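Side-chain contact in cytochrome P450 monooxygenase (Rhodococcus sp. ECU0066, PDB 6KBH), which probably oxidises organic substrates with molecular oxygen at its heme, in a single chain that also carries FMN and a 2Fe-2S cluster: residues Ala132-Pro135 and Arg136-Ala139. Sequence-based numbering, arbitrary orientation.
Sequences AHMP and RRRA. With HEM (protoporphyrin IX containing Fe), chain C.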
loop_
_atom_site.group_PDB
_atom_site.type_symbol
_atom_site.label_atom_id
_atom_site.label_comp_id
_atom_site.label_asym_id
_atom_site.label_seq_id
_atom_site.Cartn_x
_atom_site.Cartn_y
_atom_site.Cartn_z
ATOM N N ALA A 132 -3.128 24.988 13.065
ATOM C CA ALA A 132 -3.096 24.105 14.225
ATOM C C ALA A 132 -2.997 22.632 13.841
ATOM O O ALA A 132 -2.432 21.836 14.601
ATOM C CB ALA A 132 -4.336 24.333 15.092
ATOM N N HIS A 133 -3.518 22.254 12.672
ATOM C CA HIS A 133 -3.718 20.839 12.368
ATOM C C HIS A 133 -2.398 20.119 12.103
ATOM O O HIS A 133 -2.154 19.036 12.649
ATOM C CB HIS A 133 -4.661 20.693 11.173
ATOM C CG HIS A 133 -4.529 19.387 10.451
ATOM N ND1 HIS A 133 -3.922 19.277 9.219
ATOM C CD2 HIS A 133 -4.925 18.137 10.787
ATOM C CE1 HIS A 133 -3.948 18.015 8.828
ATOM N NE2 HIS A 133 -4.552 17.302 9.761
ATOM N N MET A 134 -1.538 20.694 11.257
ATOM C CA MET A 134 -0.342 19.969 10.825
ATOM C C MET A 134 0.615 19.659 11.971
ATOM O O MET A 134 1.047 18.499 12.079
ATOM C CB MET A 134 0.363 20.736 9.700
ATOM C CG MET A 134 -0.217 20.503 8.313
ATOM S SD MET A 134 -0.609 18.775 7.959
ATOM C CE MET A 134 0.998 17.999 8.073
ATOM N N PRO A 135 0.992 20.608 12.841
ATOM C CA PRO A 135 1.871 20.233 13.964
ATOM C C PRO A 135 1.300 19.128 14.832
ATOM O O PRO A 135 2.047 18.250 15.280
ATOM C CB PRO A 135 2.017 21.548 14.741
ATOM C CG PRO A 135 1.809 22.603 13.722
ATOM C CD PRO A 135 0.753 22.062 12.808
ATOM N N ARG A 136 -0.010 19.140 15.076
ATOM C CA ARG A 136 -0.616 18.089 15.884
ATOM C C ARG A 136 -0.625 16.760 15.141
ATOM O O ARG A 136 -0.462 15.698 15.753
ATOM C CB ARG A 136 -2.033 18.488 16.282
ATOM C CG ARG A 136 -2.134 19.767 17.097
ATOM C CD ARG A 136 -3.496 19.816 17.742
ATOM N NE ARG A 136 -3.938 21.144 18.158
ATOM C CZ ARG A 136 -3.954 21.563 19.420
ATOM N NH1 ARG A 136 -3.544 20.760 20.393
ATOM N NH2 ARG A 136 -4.386 22.783 19.710
ATOM N N ARG A 137 -0.819 16.795 13.820
ATOM C CA ARG A 137 -0.778 15.570 13.027
ATOM C C ARG A 137 0.632 14.997 12.989
ATOM O O ARG A 137 0.836 13.803 13.233
ATOM C CB ARG A 137 -1.288 15.842 11.611
ATOM C CG ARG A 137 -1.222 14.639 10.675
ATOM C CD ARG A 137 -1.566 15.035 9.246
ATOM N NE ARG A 137 -1.388 13.938 8.296
ATOM C CZ ARG A 137 -2.352 13.097 7.931
ATOM N NH1 ARG A 137 -3.573 13.216 8.437
ATOM N NH2 ARG A 137 -2.095 12.131 7.058
ATOM N N ARG A 138 1.620 15.839 12.678
ATOM C CA ARG A 138 3.002 15.377 12.630
ATOM C C ARG A 138 3.467 14.890 13.998
ATOM O O ARG A 138 4.183 13.886 14.098
ATOM C CB ARG A 138 3.907 16.495 12.114
ATOM C CG ARG A 138 3.588 16.957 10.695
ATOM C CD ARG A 138 4.620 17.955 10.188
ATOM N NE ARG A 138 4.210 18.619 8.951
ATOM C CZ ARG A 138 4.480 18.168 7.728
ATOM N NH1 ARG A 138 5.163 17.042 7.563
ATOM N NH2 ARG A 138 4.068 18.845 6.664
ATOM N N ALA A 139 3.062 15.582 15.065
ATOM C CA ALA A 139 3.454 15.163 16.407
ATOM C C ALA A 139 2.838 13.818 16.770
ATOM O O ALA A 139 3.498 12.970 17.380
ATOM C CB ALA A 139 3.053 16.224 17.431
HETATM C CHA HEM C . -9.430 11.153 8.756
HETATM C CHB HEM C . -11.666 7.378 6.268
HETATM C CHC HEM C . -10.123 3.940 9.984
HETATM C CHD HEM C . -7.915 7.708 12.421
HETATM C C1A HEM C . -10.134 10.201 7.895
HETATM C C2A HEM C . -10.716 10.858 6.719
HETATM C C3A HEM C . -11.332 9.813 6.026
HETATM C C4A HEM C . -11.068 8.610 6.859
HETATM C CMA HEM C . -12.089 9.909 4.739
HETATM C CAA HEM C . -10.655 12.300 6.317
HETATM C CBA HEM C . -9.714 12.595 5.190
HETATM C CGA HEM C . -9.394 14.013 4.854
HETATM O O1A HEM C . -10.250 14.774 5.376
HETATM O O2A HEM C . -8.357 14.054 4.137
HETATM C C1B HEM C . -11.483 6.094 7.014
HETATM C C2B HEM C . -12.016 4.728 6.559
HETATM C C3B HEM C . -11.526 3.658 7.725
HETATM C C4B HEM C . -10.768 4.490 8.742
HETATM C CMB HEM C . -12.811 4.438 5.332
HETATM C CAB HEM C . -11.784 2.191 7.790
HETATM C CBB HEM C . -11.440 1.366 6.599
HETATM C C1C HEM C . -9.418 4.949 10.826
HETATM C C2C HEM C . -8.856 4.298 11.980
HETATM C C3C HEM C . -8.243 5.318 12.674
HETATM C C4C HEM C . -8.496 6.493 11.855
HETATM C CMC HEM C . -8.918 2.851 12.342
HETATM C CAC HEM C . -7.478 5.196 13.955
HETATM C CBC HEM C . -8.042 5.716 15.229
HETATM C C1D HEM C . -8.230 8.830 11.529
HETATM C C2D HEM C . -7.669 10.128 12.030
HETATM C C3D HEM C . -8.143 11.217 10.884
HETATM C C4D HEM C . -8.901 10.378 9.896
HETATM C CMD HEM C . -6.881 10.347 13.274
HETATM C CAD HEM C . -7.857 12.676 10.853
HETATM C CBD HEM C . -6.484 13.053 10.400
HETATM C CGD HEM C . -6.282 14.454 9.950
HETATM O O1D HEM C . -7.409 14.947 9.703
HETATM O O2D HEM C . -5.059 14.744 9.930
HETATM N NA HEM C . -10.340 8.821 8.007
HETATM N NB HEM C . -10.678 5.948 8.275
HETATM N NC HEM C . -9.209 6.306 10.726
HETATM N ND HEM C . -8.977 8.853 10.190
HETATM FE FE HEM C . -9.972 7.397 9.296
#
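His133 and Arg137, one turn apart on helix 133-139, form the H-x-x-x-R pair of the P450 C-helix, which grips a heme propionate. Both donate to the same oxygen, HEM O2D. His133 NE2 reaches it at 2.6 Å, nearly straight and in the plane of the ring; Arg137 NH1 lies 2.6 Å from O2D on a more bent path, 143° at the hydrogen. With CG anti to the backbone N in both (chi1 158° for His133, 177° for Arg137) and the arginine chain extended from CG to NE, the two lie side by side. Around them, His133 ND1 is hydrogen-bonded to Glu130, His391 stacks on the ring, and Arg137 NH1 also bonds Gln392 O, near the axial Cys393. A leucine replacing Arg137 would probably leave the propionate with less charge compensation and Gln392 O without this donor.

Backbone bonds of the i to i+4 kind join the same turn: Arg137 N to His133 O, Arg138 N to Met134 O at 2.8 Å, and Ala139 N to Pro135 O.

Van der Waals packing comes from Met134, whose bent chain brings SD to 4.1 Å from Arg137 CD and lays CE over one face of the Arg138 guanidinium, off centre, 3.4 Å from Arg138 NE.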